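Local coordinates for sporozoite surface protein 2 (Plasmodium vivax, PDB 4HQO) that probably acts as the adhesive receptor on the sporozoite surface for gliding motility, with a metal-binding von Willebrand factor A domain and a thrombospondin repeat, at residues A[223-228]-A[251-256]; A[217-222]-A[236-241]; A[6-11]-A[212-217]; A[13-18]-A[203-208]. The protein carries 4 engineered substitutions. All blocks are in the same frame, centred on the assembly; numbering follows the deposited sequence.

Contact 1: residues A[223-228]-A[251-256]; sequences TACSVT and SECEEG. With FUC (alpha-L-fucopyranose), chain C.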
loop_
_atom_site.group_PDB
_atom_site.type_symbol
_atom_site.label_atom_id
_atom_site.label_comp_id
_atom_site.label_asym_id
_atom_site.label_seq_id
_atom_site.Cartn_x
_atom_site.Cartn_y
_atom_site.Cartn_z
ATOM N N THR A 223 19.809 -40.265 -15.710
ATOM C CA THR A 223 19.450 -41.670 -15.627
ATOM C C THR A 223 20.430 -42.491 -16.463
ATOM O O THR A 223 21.197 -41.940 -17.258
ATOM C CB THR A 223 18.012 -41.928 -16.137
ATOM O OG1 THR A 223 17.938 -41.638 -17.538
ATOM C CG2 THR A 223 17.008 -41.063 -15.385
ATOM N N ALA A 224 20.406 -43.807 -16.272
ATOM C CA ALA A 224 21.208 -44.707 -17.091
ATOM C C ALA A 224 20.715 -44.643 -18.531
ATOM O O ALA A 224 19.564 -44.278 -18.781
ATOM C CB ALA A 224 21.109 -46.129 -16.562
ATOM N N CYS A 225 21.585 -44.993 -19.473
ATOM C CA CYS A 225 21.210 -45.009 -20.883
ATOM C C CYS A 225 20.063 -45.990 -21.115
ATOM O O CYS A 225 19.985 -47.027 -20.451
ATOM C CB CYS A 225 22.411 -45.371 -21.760
ATOM S SG CYS A 225 22.195 -44.979 -23.515
ATOM N N SER A 226 19.176 -45.653 -22.051
ATOM C CA SER A 226 17.987 -46.466 -22.324
ATOM C C SER A 226 18.354 -47.840 -22.870
ATOM O O SER A 226 17.583 -48.790 -22.748
ATOM C CB SER A 226 17.036 -45.749 -23.292
ATOM O OG SER A 226 17.687 -45.414 -24.507
ATOM N N VAL A 227 19.532 -47.928 -23.478
ATOM C CA VAL A 227 20.048 -49.188 -23.994
ATOM C C VAL A 227 21.363 -49.540 -23.290
ATOM O O VAL A 227 22.046 -48.661 -22.757
ATOM C CB VAL A 227 20.277 -49.113 -25.516
ATOM C CG1 VAL A 227 18.949 -48.920 -26.247
ATOM C CG2 VAL A 227 21.239 -47.986 -25.847
ATOM N N THR A 228 21.711 -50.823 -23.285
ATOM C CA THR A 228 22.934 -51.285 -22.637
ATOM C C THR A 228 24.040 -51.538 -23.656
ATOM O O THR A 228 25.141 -51.959 -23.307
ATOM C CB THR A 228 22.693 -52.568 -21.845
ATOM O OG1 THR A 228 22.116 -53.551 -22.711
ATOM C CG2 THR A 228 21.757 -52.295 -20.669
ATOM N N SER A 251 18.590 -36.298 -23.395
ATOM C CA SER A 251 19.791 -36.225 -24.216
ATOM C C SER A 251 20.206 -37.607 -24.716
ATOM O O SER A 251 19.732 -38.625 -24.213
ATOM C CB SER A 251 20.932 -35.585 -23.427
ATOM O OG SER A 251 22.121 -35.551 -24.194
ATOM N N GLU A 252 21.089 -37.635 -25.710
ATOM C CA GLU A 252 21.563 -38.892 -26.282
ATOM C C GLU A 252 22.680 -39.502 -25.439
ATOM O O GLU A 252 23.351 -38.802 -24.684
ATOM C CB GLU A 252 22.052 -38.677 -27.717
ATOM C CG GLU A 252 20.975 -38.183 -28.672
ATOM C CD GLU A 252 21.521 -37.856 -30.050
ATOM O OE1 GLU A 252 20.753 -37.338 -30.889
ATOM O OE2 GLU A 252 22.720 -38.114 -30.291
ATOM N N CYS A 253 22.872 -40.811 -25.576
ATOM C CA CYS A 253 23.921 -41.516 -24.850
ATOM C C CYS A 253 24.311 -42.793 -25.586
ATOM O O CYS A 253 23.473 -43.425 -26.230
ATOM C CB CYS A 253 23.462 -41.847 -23.428
ATOM S SG CYS A 253 22.028 -42.951 -23.337
ATOM N N GLU A 254 25.582 -43.173 -25.486
ATOM C CA GLU A 254 26.067 -44.373 -26.157
ATOM C C GLU A 254 26.736 -45.353 -25.195
ATOM O O GLU A 254 27.501 -44.953 -24.314
ATOM C CB GLU A 254 27.028 -44.001 -27.290
ATOM C CG GLU A 254 27.603 -45.199 -28.029
ATOM C CD GLU A 254 28.258 -44.815 -29.338
ATOM O OE1 GLU A 254 28.481 -43.604 -29.555
ATOM O OE2 GLU A 254 28.540 -45.723 -30.152
ATOM N N GLU A 255 26.445 -46.639 -25.374
ATOM C CA GLU A 255 27.048 -47.688 -24.558
ATOM C C GLU A 255 27.833 -48.684 -25.405
ATOM O O GLU A 255 27.448 -49.849 -25.537
ATOM C CB GLU A 255 25.977 -48.416 -23.742
ATOM C CG GLU A 255 25.383 -47.584 -22.609
ATOM C CD GLU A 255 26.379 -47.316 -21.491
ATOM O OE1 GLU A 255 27.456 -47.952 -21.478
ATOM O OE2 GLU A 255 26.080 -46.470 -20.618
ATOM N N GLY A 256 28.941 -48.223 -25.972
ATOM C CA GLY A 256 29.749 -49.058 -26.839
ATOM C C GLY A 256 28.967 -49.470 -28.068
ATOM O O GLY A 256 27.961 -48.845 -28.408
HETATM C C1 FUC C . 21.999 -55.009 -22.396
HETATM C C2 FUC C . 21.125 -55.717 -23.425
HETATM C C3 FUC C . 21.791 -55.699 -24.805
HETATM C C4 FUC C . 23.233 -56.253 -24.738
HETATM C C5 FUC C . 24.025 -55.596 -23.591
HETATM C C6 FUC C . 25.337 -56.319 -23.290
HETATM O O2 FUC C . 19.808 -55.178 -23.488
HETATM O O3 FUC C . 21.055 -56.536 -25.705
HETATM O O4 FUC C . 23.208 -57.673 -24.576
HETATM O O5 FUC C . 23.280 -55.583 -22.351
HETATM O O HOH W 1 24.004 -46.365 -18.915
#
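A disulfide and a sugar-bearing threonine lie three residues apart in segment 223-228, and no direct hydrogen bond joins this segment to 251-256. Cys-225 SG meets Cys-253 SG at 2.0 Å, with the C-S-S-C torsion near a right angle (91°). The two half-cystines reach the bond differently: SG of Cys-225 is anti to its backbone N (chi1 -164°), whereas SG of Cys-253 sits between N and the carbonyl carbon (chi1 62°). Glu-255 packs beside the bridge. Its chain, bent at chi2, lays CG 3.8 Å from Cys-225 CB and 3.5 Å from Val-227 O, so methylene groups do the touching. The carboxylate works through one water, which accepts from Cys-225 N at 2.8 Å and donates to Glu-255 OE2 at 2.7 Å, tying the loop's backbone to the carboxylate of Glu-255. Farther along, Glu-255 CB lies 3.7 Å from Thr-228 O. Thr-228 CB points away from segment 251-256, and its OG1 is bonded to C1 of the fucose at 1.5 Å; a glucose touches Val-227. Ser-226 OG turns to Thr-233 N, while Cys-253 and Glu-255 make backbone bonds to Gly-232 and Gly-230, so residues 230-233 bond both segments. A thin, cystine-linked layer carrying an O-fucosylated threonine with a glucose nearby is characteristic of the thrombospondin type 1 repeat.

Contact 2: residues A[217-222]-A[236-241]; sequences GPWDPW and RSRPSL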
loop_
_atom_site.group_PDB
_atom_site.type_symbol
_atom_site.label_atom_id
_atom_site.label_comp_id
_atom_site.label_asym_id
_atom_site.label_seq_id
_atom_site.Cartn_x
_atom_site.Cartn_y
_atom_site.Cartn_z
ATOM N N GLY A 217 16.948 -24.358 -9.563
ATOM C CA GLY A 217 17.470 -25.408 -8.708
ATOM C C GLY A 217 18.318 -26.400 -9.477
ATOM O O GLY A 217 18.368 -26.357 -10.706
ATOM N N PRO A 218 18.996 -27.303 -8.755
ATOM C CA PRO A 218 19.869 -28.300 -9.385
ATOM C C PRO A 218 19.076 -29.438 -10.024
ATOM O O PRO A 218 17.922 -29.674 -9.659
ATOM C CB PRO A 218 20.690 -28.827 -8.207
ATOM C CG PRO A 218 19.790 -28.667 -7.032
ATOM C CD PRO A 218 18.999 -27.412 -7.286
ATOM N N TRP A 219 19.694 -30.128 -10.976
ATOM C CA TRP A 219 19.079 -31.298 -11.588
ATOM C C TRP A 219 19.349 -32.528 -10.738
ATOM O O TRP A 219 20.361 -32.599 -10.041
ATOM C CB TRP A 219 19.644 -31.546 -12.989
ATOM C CG TRP A 219 19.270 -30.523 -14.014
ATOM C CD1 TRP A 219 19.993 -29.426 -14.378
ATOM C CD2 TRP A 219 18.089 -30.512 -14.827
ATOM N NE1 TRP A 219 19.333 -28.726 -15.358
ATOM C CE2 TRP A 219 18.163 -29.372 -15.652
ATOM C CE3 TRP A 219 16.975 -31.353 -14.928
ATOM C CZ2 TRP A 219 17.163 -29.052 -16.569
ATOM C CZ3 TRP A 219 15.986 -31.031 -15.840
ATOM C CH2 TRP A 219 16.088 -29.891 -16.649
ATOM N N ASP A 220 18.446 -33.500 -10.800
ATOM C CA ASP A 220 18.737 -34.818 -10.266
ATOM C C ASP A 220 19.771 -35.427 -11.206
ATOM O O ASP A 220 19.965 -34.925 -12.314
ATOM C CB ASP A 220 17.469 -35.677 -10.210
ATOM C CG ASP A 220 16.465 -35.178 -9.179
ATOM O OD1 ASP A 220 16.803 -34.255 -8.408
ATOM O OD2 ASP A 220 15.339 -35.716 -9.134
ATOM N N PRO A 221 20.464 -36.489 -10.764
ATOM C CA PRO A 221 21.438 -37.148 -11.638
ATOM C C PRO A 221 20.814 -37.681 -12.923
ATOM O O PRO A 221 19.646 -38.066 -12.924
ATOM C CB PRO A 221 21.930 -38.318 -10.783
ATOM C CG PRO A 221 21.776 -37.838 -9.388
ATOM C CD PRO A 221 20.523 -37.014 -9.387
ATOM N N TRP A 222 21.595 -37.693 -14.001
ATOM C CA TRP A 222 21.186 -38.322 -15.252
ATOM C C TRP A 222 20.826 -39.777 -15.009
ATOM O O TRP A 222 21.454 -40.449 -14.195
ATOM C CB TRP A 222 22.314 -38.257 -16.286
ATOM C CG TRP A 222 22.506 -36.910 -16.911
ATOM C CD1 TRP A 222 23.436 -35.973 -16.570
ATOM C CD2 TRP A 222 21.751 -36.350 -17.994
ATOM N NE1 TRP A 222 23.307 -34.863 -17.372
ATOM C CE2 TRP A 222 22.282 -35.072 -18.256
ATOM C CE3 TRP A 222 20.679 -36.811 -18.769
ATOM C CZ2 TRP A 222 21.774 -34.243 -19.257
ATOM C CZ3 TRP A 222 20.179 -35.987 -19.763
ATOM C CH2 TRP A 222 20.725 -34.716 -19.997
ATOM N N ARG A 236 17.290 -36.315 -17.264
ATOM C CA ARG A 236 17.378 -35.899 -15.872
ATOM C C ARG A 236 16.231 -34.961 -15.521
ATOM O O ARG A 236 15.786 -34.165 -16.351
ATOM C CB ARG A 236 18.737 -35.271 -15.552
ATOM C CG ARG A 236 19.120 -34.072 -16.393
ATOM C CD ARG A 236 20.442 -33.509 -15.900
ATOM N NE ARG A 236 20.838 -32.288 -16.595
ATOM C CZ ARG A 236 21.910 -31.570 -16.277
ATOM N NH1 ARG A 236 22.687 -31.955 -15.275
ATOM N NH2 ARG A 236 22.205 -30.468 -16.958
ATOM N N SER A 237 15.741 -35.073 -14.291
ATOM C CA SER A 237 14.593 -34.290 -13.851
ATOM C C SER A 237 14.926 -33.431 -12.637
ATOM O O SER A 237 16.018 -33.524 -12.075
ATOM C CB SER A 237 13.409 -35.208 -13.533
ATOM O OG SER A 237 13.014 -35.950 -14.674
ATOM N N ARG A 238 13.977 -32.590 -12.243
ATOM C CA ARG A 238 14.119 -31.754 -11.057
ATOM C C ARG A 238 12.757 -31.178 -10.688
ATOM O O ARG A 238 11.897 -31.022 -11.555
ATOM C CB ARG A 238 15.125 -30.623 -11.300
ATOM C CG ARG A 238 14.718 -29.653 -12.392
ATOM C CD ARG A 238 15.667 -28.470 -12.467
ATOM N NE ARG A 238 15.485 -27.709 -13.701
ATOM C CZ ARG A 238 16.277 -26.717 -14.092
ATOM N NH1 ARG A 238 17.310 -26.357 -13.343
ATOM N NH2 ARG A 238 16.039 -26.086 -15.233
ATOM N N PRO A 239 12.550 -30.873 -9.397
ATOM C CA PRO A 239 11.292 -30.247 -8.974
ATOM C C PRO A 239 11.142 -28.843 -9.549
ATOM O O PRO A 239 12.143 -28.156 -9.748
ATOM C CB PRO A 239 11.432 -30.180 -7.449
ATOM C CG PRO A 239 12.901 -30.233 -7.196
ATOM C CD PRO A 239 13.452 -31.126 -8.261
ATOM N N SER A 240 9.906 -28.431 -9.815
ATOM C CA SER A 240 9.635 -27.097 -10.344
ATOM C C SER A 240 9.599 -26.050 -9.236
ATOM O O SER A 240 8.572 -25.862 -8.586
ATOM C CB SER A 240 8.310 -27.078 -11.108
ATOM O OG SER A 240 8.134 -25.846 -11.784
ATOM N N LEU A 241 10.719 -25.366 -9.031
ATOM C CA LEU A 241 10.798 -24.328 -8.011
ATOM C C LEU A 241 10.212 -23.018 -8.535
ATOM O O LEU A 241 10.081 -22.040 -7.795
ATOM C CB LEU A 241 12.244 -24.135 -7.552
ATOM C CG LEU A 241 12.928 -25.391 -7.000
ATOM C CD1 LEU A 241 14.337 -25.081 -6.515
ATOM C CD2 LEU A 241 12.097 -26.019 -5.889
HETATM O O HOH W 2 16.695 -37.395 -13.070
#
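The stacked tryptophan-arginine layers of the thrombospondin type 1 repeat form the tight side of this contact between two nearly antiparallel segments. Trp-219 is clasped on both faces: the guanidinium of Arg-236 lies flat over the five-membered ring, planes 6° apart and centres 3.8 Å apart, and that of Arg-238 covers the opposite face over the six-membered ring, tilted by 15°. Both are cation-pi contacts. Each arginine leaves its backbone with CG between N and the carbonyl carbon, then runs extended to NE, which carries the flat group over the indole face. Arg-236 also lays CD over the Trp-222 five-membered ring, 3.5 Å from its centroid, so the series reads Trp-222, Arg-236, Trp-219, Arg-238. Outside it, His-234 stacks on Trp-222, and Arg-238 NE bonds Thr-246 O. The backbone side is looser. One straight bond, Asp-220 N to Ser-237 O at 2.7 Å (163°), joins the two segments there, and beside it a water bridges Pro-221 O and Ser-237 N. CB of exposed Pro-218 and Pro-221 points away from segment 236-241. At the far end, Leu-241 CD1 rests 3.8 Å from Gly-217 CA, and Arg-238 NH1 donates in its own guanidinium plane to Gly-217 O at 2.8 Å.

Contact 3: residues A[6-11]-A[212-217]; sequences DEVKYS and RVANCG
Five backbone hydrogen bonds make the first shell, and the antiparallel strands 7-11 and 212-215 bring their axes to within 4.6 Å. Val-8 and Ala-214 exchange bonds in one hydrogen-bonded pair, and Tyr-10 and Arg-212 in the other; the shortest, Arg-212 N to Tyr-10 O, is 2.6 Å and almost straight (177°). Cys-216 N extends the pattern beyond the strand by donating to Asp-6 O. Side chains then sort onto two faces. On one, the Tyr-10 ring, with CG between the backbone N and carbonyl carbon (chi1 58°), lies across the strand pair over Arg-212, whose CB meets the ring face 3.8 Å from the centroid as a CH-pi contact. The arginine's guanidinium leads away. Val-8 shares this face: its CG1 is 4.0 Å from Ala-214 CB, and its CB is 3.7 Å from Cys-216 SG. On the other face, Lys-9 CG runs beside Val-213 CG2 at 3.6 Å, and Glu-7 OE1 touches Val-213 CG1. The second shell belongs to the thrombospondin repeat: Cys-216 is disulfide-bonded to Cys-245, and Arg-238 forms a salt bridge with Asp-6 OD1. Lys-244 and Cys-245 also touch Val-8. This two-stranded ribbon is therefore joined here mainly by backbone bonds, while covalent and ionic links at its Asp-6/Cys-216 end fasten it to the repeat.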
loop_
_atom_site.group_PDB
_atom_site.type_symbol
_atom_site.label_atom_id
_atom_site.label_comp_id
_atom_site.label_asym_id
_atom_site.label_seq_id
_atom_site.Cartn_x
_atom_site.Cartn_y
_atom_site.Cartn_z
ATOM N N ASP A 6 20.907 -23.549 -12.114
ATOM C CA ASP A 6 20.895 -22.384 -12.990
ATOM C C ASP A 6 19.620 -21.571 -12.798
ATOM O O ASP A 6 18.876 -21.787 -11.843
ATOM C CB ASP A 6 21.054 -22.802 -14.456
ATOM C CG ASP A 6 19.978 -23.773 -14.909
ATOM O OD1 ASP A 6 19.402 -24.470 -14.049
ATOM O OD2 ASP A 6 19.714 -23.843 -16.128
ATOM N N GLU A 7 19.369 -20.640 -13.711
ATOM C CA GLU A 7 18.235 -19.733 -13.573
ATOM C C GLU A 7 17.466 -19.540 -14.877
ATOM O O GLU A 7 17.983 -19.808 -15.965
ATOM C CB GLU A 7 18.708 -18.377 -13.040
ATOM C CG GLU A 7 19.727 -17.685 -13.932
ATOM C CD GLU A 7 20.238 -16.383 -13.343
ATOM O OE1 GLU A 7 19.936 -16.101 -12.163
ATOM O OE2 GLU A 7 20.942 -15.642 -14.062
ATOM N N VAL A 8 16.225 -19.074 -14.755
ATOM C CA VAL A 8 15.392 -18.780 -15.917
ATOM C C VAL A 8 15.042 -17.289 -15.976
ATOM O O VAL A 8 14.814 -16.646 -14.946
ATOM C CB VAL A 8 14.110 -19.655 -15.945
ATOM C CG1 VAL A 8 13.179 -19.304 -14.794
ATOM C CG2 VAL A 8 13.392 -19.520 -17.282
ATOM N N LYS A 9 15.026 -16.742 -17.187
ATOM C CA LYS A 9 14.739 -15.329 -17.395
ATOM C C LYS A 9 13.439 -15.152 -18.168
ATOM O O LYS A 9 13.167 -15.889 -19.120
ATOM C CB LYS A 9 15.887 -14.655 -18.154
ATOM C CG LYS A 9 17.233 -14.704 -17.442
ATOM C CD LYS A 9 18.350 -14.191 -18.339
ATOM C CE LYS A 9 19.715 -14.344 -17.678
ATOM N NZ LYS A 9 20.830 -14.083 -18.635
ATOM N N TYR A 10 12.645 -14.166 -17.762
ATOM C CA TYR A 10 11.379 -13.891 -18.430
ATOM C C TYR A 10 10.971 -12.424 -18.310
ATOM O O TYR A 10 11.422 -11.708 -17.414
ATOM C CB TYR A 10 10.268 -14.800 -17.887
ATOM C CG TYR A 10 10.039 -14.685 -16.396
ATOM C CD1 TYR A 10 10.850 -15.364 -15.494
ATOM C CD2 TYR A 10 9.007 -13.901 -15.889
ATOM C CE1 TYR A 10 10.646 -15.260 -14.127
ATOM C CE2 TYR A 10 8.794 -13.792 -14.520
ATOM C CZ TYR A 10 9.619 -14.474 -13.646
ATOM O OH TYR A 10 9.416 -14.376 -12.289
ATOM N N SER A 11 10.112 -11.987 -19.223
ATOM C CA SER A 11 9.617 -10.618 -19.224
ATOM C C SER A 11 8.294 -10.492 -18.464
ATOM O O SER A 11 7.460 -11.400 -18.490
ATOM C CB SER A 11 9.438 -10.133 -20.663
ATOM O OG SER A 11 8.852 -8.845 -20.697
ATOM N N ARG A 212 12.742 -10.505 -15.458
ATOM C CA ARG A 212 12.792 -11.185 -14.169
ATOM C C ARG A 212 13.575 -12.496 -14.210
ATOM O O ARG A 212 13.668 -13.156 -15.246
ATOM C CB ARG A 212 11.383 -11.407 -13.628
ATOM C CG ARG A 212 10.746 -10.141 -13.091
ATOM C CD ARG A 212 11.491 -9.660 -11.857
ATOM N NE ARG A 212 11.131 -8.296 -11.476
ATOM C CZ ARG A 212 11.903 -7.233 -11.684
ATOM N NH1 ARG A 212 13.088 -7.370 -12.273
ATOM N NH2 ARG A 212 11.491 -6.029 -11.299
ATOM N N VAL A 213 14.136 -12.856 -13.061
ATOM C CA VAL A 213 15.005 -14.017 -12.940
ATOM C C VAL A 213 14.525 -14.914 -11.801
ATOM O O VAL A 213 14.091 -14.426 -10.757
ATOM C CB VAL A 213 16.482 -13.580 -12.715
ATOM C CG1 VAL A 213 17.213 -14.525 -11.769
ATOM C CG2 VAL A 213 17.221 -13.458 -14.048
ATOM N N ALA A 214 14.577 -16.225 -12.021
ATOM C CA ALA A 214 14.220 -17.190 -10.988
ATOM C C ALA A 214 15.189 -18.369 -10.984
ATOM O O ALA A 214 15.631 -18.825 -12.038
ATOM C CB ALA A 214 12.792 -17.672 -11.180
ATOM N N ASN A 215 15.518 -18.853 -9.790
ATOM C CA ASN A 215 16.413 -19.996 -9.642
ATOM C C ASN A 215 15.649 -21.304 -9.835
ATOM O O ASN A 215 14.688 -21.580 -9.117
ATOM C CB ASN A 215 17.083 -19.970 -8.265
ATOM C CG ASN A 215 18.391 -20.745 -8.229
ATOM O OD1 ASN A 215 18.667 -21.573 -9.100
ATOM N ND2 ASN A 215 19.205 -20.478 -7.215
ATOM N N CYS A 216 16.076 -22.104 -10.808
ATOM C CA CYS A 216 15.387 -23.350 -11.132
ATOM C C CYS A 216 15.837 -24.528 -10.270
ATOM O O CYS A 216 15.185 -25.573 -10.247
ATOM C CB CYS A 216 15.556 -23.685 -12.613
ATOM S SG CYS A 216 14.665 -22.575 -13.715
ATOM N N GLY A 217 16.948 -24.358 -9.563
ATOM C CA GLY A 217 17.470 -25.408 -8.708
ATOM C C GLY A 217 18.318 -26.400 -9.477
ATOM O O GLY A 217 18.368 -26.357 -10.706
#

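Contact 4: residues A[13-18]-A[203-208]; sequences EVCNEQ and IAKVCT. Engineered in segment 13-18: Gln-18 (natural residue Ser).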
loop_
_atom_site.group_PDB
_atom_site.type_symbol
_atom_site.label_atom_id
_atom_site.label_comp_id
_atom_site.label_asym_id
_atom_site.label_seq_id
_atom_site.Cartn_x
_atom_site.Cartn_y
_atom_site.Cartn_z
ATOM N N GLU A 13 5.396 -7.137 -16.977
ATOM C CA GLU A 13 5.062 -5.735 -16.814
ATOM C C GLU A 13 4.832 -5.438 -15.337
ATOM O O GLU A 13 4.112 -6.163 -14.654
ATOM C CB GLU A 13 3.823 -5.403 -17.644
ATOM C CG GLU A 13 3.420 -3.943 -17.642
ATOM C CD GLU A 13 2.238 -3.677 -18.555
ATOM O OE1 GLU A 13 2.242 -4.191 -19.698
ATOM O OE2 GLU A 13 1.301 -2.967 -18.126
ATOM N N VAL A 14 5.462 -4.378 -14.844
ATOM C CA VAL A 14 5.384 -4.031 -13.436
ATOM C C VAL A 14 4.822 -2.628 -13.264
ATOM O O VAL A 14 5.401 -1.653 -13.743
ATOM C CB VAL A 14 6.772 -4.114 -12.760
ATOM C CG1 VAL A 14 6.706 -3.588 -11.330
ATOM C CG2 VAL A 14 7.280 -5.541 -12.779
ATOM N N CYS A 15 3.681 -2.535 -12.589
ATOM C CA CYS A 15 3.068 -1.249 -12.302
ATOM C C CYS A 15 2.976 -1.056 -10.798
ATOM O O CYS A 15 3.197 -1.987 -10.017
ATOM C CB CYS A 15 1.665 -1.152 -12.917
ATOM S SG CYS A 15 1.559 -1.415 -14.709
ATOM N N ASN A 16 2.644 0.162 -10.399
ATOM C CA ASN A 16 2.461 0.487 -9.001
ATOM C C ASN A 16 0.984 0.742 -8.734
ATOM O O ASN A 16 0.616 1.738 -8.116
ATOM C CB ASN A 16 3.282 1.725 -8.655
ATOM C CG ASN A 16 2.884 2.934 -9.479
ATOM O OD1 ASN A 16 2.207 2.807 -10.508
ATOM N ND2 ASN A 16 3.300 4.114 -9.035
ATOM N N GLU A 17 0.134 -0.157 -9.221
ATOM C CA GLU A 17 -1.305 0.063 -9.152
ATOM C C GLU A 17 -1.870 -0.173 -7.747
ATOM O O GLU A 17 -2.918 0.365 -7.394
ATOM C CB GLU A 17 -2.042 -0.793 -10.194
ATOM C CG GLU A 17 -2.172 -2.267 -9.840
ATOM C CD GLU A 17 -0.898 -3.062 -10.093
ATOM O OE1 GLU A 17 0.101 -2.476 -10.557
ATOM O OE2 GLU A 17 -0.896 -4.283 -9.822
ATOM N N GLN A 18 -1.173 -0.973 -6.948
ATOM C CA GLN A 18 -1.606 -1.235 -5.583
ATOM C C GLN A 18 -1.241 -0.065 -4.676
ATOM O O GLN A 18 -0.080 0.350 -4.624
ATOM C CB GLN A 18 -0.984 -2.530 -5.059
ATOM C CG GLN A 18 -1.325 -3.748 -5.889
ATOM C CD GLN A 18 -0.913 -5.049 -5.226
ATOM O OE1 GLN A 18 -0.328 -5.049 -4.147
ATOM N NE2 GLN A 18 -1.214 -6.165 -5.875
ATOM N N ILE A 203 0.059 8.784 -6.082
ATOM C CA ILE A 203 -0.608 7.547 -6.472
ATOM C C ILE A 203 -0.672 7.345 -7.981
ATOM O O ILE A 203 -1.256 6.367 -8.448
ATOM C CB ILE A 203 -2.051 7.454 -5.899
ATOM C CG1 ILE A 203 -2.935 8.564 -6.467
ATOM C CG2 ILE A 203 -2.045 7.502 -4.385
ATOM C CD1 ILE A 203 -4.383 8.495 -5.978
ATOM N N ALA A 204 -0.080 8.270 -8.736
ATOM C CA ALA A 204 -0.085 8.196 -10.189
ATOM C C ALA A 204 0.493 6.864 -10.641
ATOM O O ALA A 204 1.456 6.365 -10.055
ATOM C CB ALA A 204 0.697 9.355 -10.793
ATOM N N LYS A 205 -0.119 6.283 -11.665
ATOM C CA LYS A 205 0.242 4.948 -12.110
ATOM C C LYS A 205 1.457 5.015 -13.009
ATOM O O LYS A 205 1.547 5.883 -13.877
ATOM C CB LYS A 205 -0.924 4.284 -12.847
ATOM C CG LYS A 205 -0.804 2.776 -12.930
ATOM C CD LYS A 205 -1.962 2.157 -13.687
ATOM C CE LYS A 205 -1.845 0.641 -13.687
ATOM N NZ LYS A 205 -2.889 -0.016 -14.521
ATOM N N VAL A 206 2.401 4.107 -12.784
ATOM C CA VAL A 206 3.608 4.019 -13.611
ATOM C C VAL A 206 3.855 2.569 -14.010
ATOM O O VAL A 206 4.079 1.718 -13.154
ATOM C CB VAL A 206 4.854 4.538 -12.862
ATOM C CG1 VAL A 206 6.098 4.389 -13.729
ATOM C CG2 VAL A 206 4.666 5.989 -12.426
ATOM N N CYS A 207 3.791 2.289 -15.308
ATOM C CA CYS A 207 4.039 0.943 -15.817
ATOM C C CYS A 207 5.354 0.880 -16.576
ATOM O O CYS A 207 5.614 1.704 -17.449
ATOM C CB CYS A 207 2.900 0.485 -16.735
ATOM S SG CYS A 207 1.318 0.243 -15.886
ATOM N N THR A 208 6.187 -0.096 -16.235
ATOM C CA THR A 208 7.405 -0.338 -16.998
ATOM C C THR A 208 7.546 -1.810 -17.342
ATOM O O THR A 208 6.909 -2.666 -16.732
ATOM C CB THR A 208 8.682 0.144 -16.268
ATOM O OG1 THR A 208 8.839 -0.579 -15.045
ATOM C CG2 THR A 208 8.614 1.639 -15.964
HETATM O O HOH W 3 7.823 0.174 -12.824
HETATM O O HOH W 4 -1.014 3.683 -8.604
#
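The carboxamide of Asn-16 is the flat group that organises this contact, and it bonds through both polar atoms, with both partners somewhat out of plane. OD1 accepts from Val-206 N at 2.6 Å, with the donor 29° above the amide's carbonyl plane, and ND2 donates to Ala-204 O at 3.1 Å, that oxygen lying 23° out of the amide plane. CG stands between the backbone N and the carbonyl carbon, turning the group onto the opposing backbone, where it bridges the two residues flanking Lys-205. The carboxylate of Glu-13 brings OE2 to 3.9 Å from Cys-207 SG. At the centre, Cys-15 SG and Cys-207 SG are joined at 2.0 Å, with a C-S-S-C torsion of 108°; both sulfurs stand beside their backbone N, anti to the carbonyl carbon. The extended Lys-205 chain passes the bridge, its CE 3.8 Å from Glu-17 CB and near Cys-15 CB. Ordinary strand pairing appears on the far side of the cystine, where Val-14 and Thr-208 exchange two nearly straight backbone bonds, with Val-14 N to Thr-208 O at 2.9 Å. A water links Val-14 O with Thr-208 OG1, and another donates to both Asn-16 O and Ile-203 O where the chains part. The backbone of the engineered Gln-18 bonds Ile-126 of strand 126-133. Here the antiparallel ribbon meets the von Willebrand factor A domain: backbone pairing fades to a weak bond, Asn-16 N to Val-206 O at 3.5 Å, which side-chain amide and water supplement, and the cystine ties the segments covalently and limits how far they can part.

From the N terminus, strand 7-15 carries most of 6-11 and the start of 13-18, and the chain goes on into the von Willebrand factor A domain. The chain returns at 203-208, where contact 4 closes a loop of 184 intervening residues. Contact 3 closes around it as 212-217 pairs with 6-11, so contact 4 is nested inside contact 3, on the same two strands. Gly-217 passes directly into contact 2, and the Arg-238 to Asp-6 salt bridge joins contacts 2 and 3. Contacts 2 and 1 cross along the chain within the thrombospondin repeat, meeting where Ser-251 CB packs on Trp-222 CH2. Contact 1 lies about 51 Å, centre to centre, from contact 4.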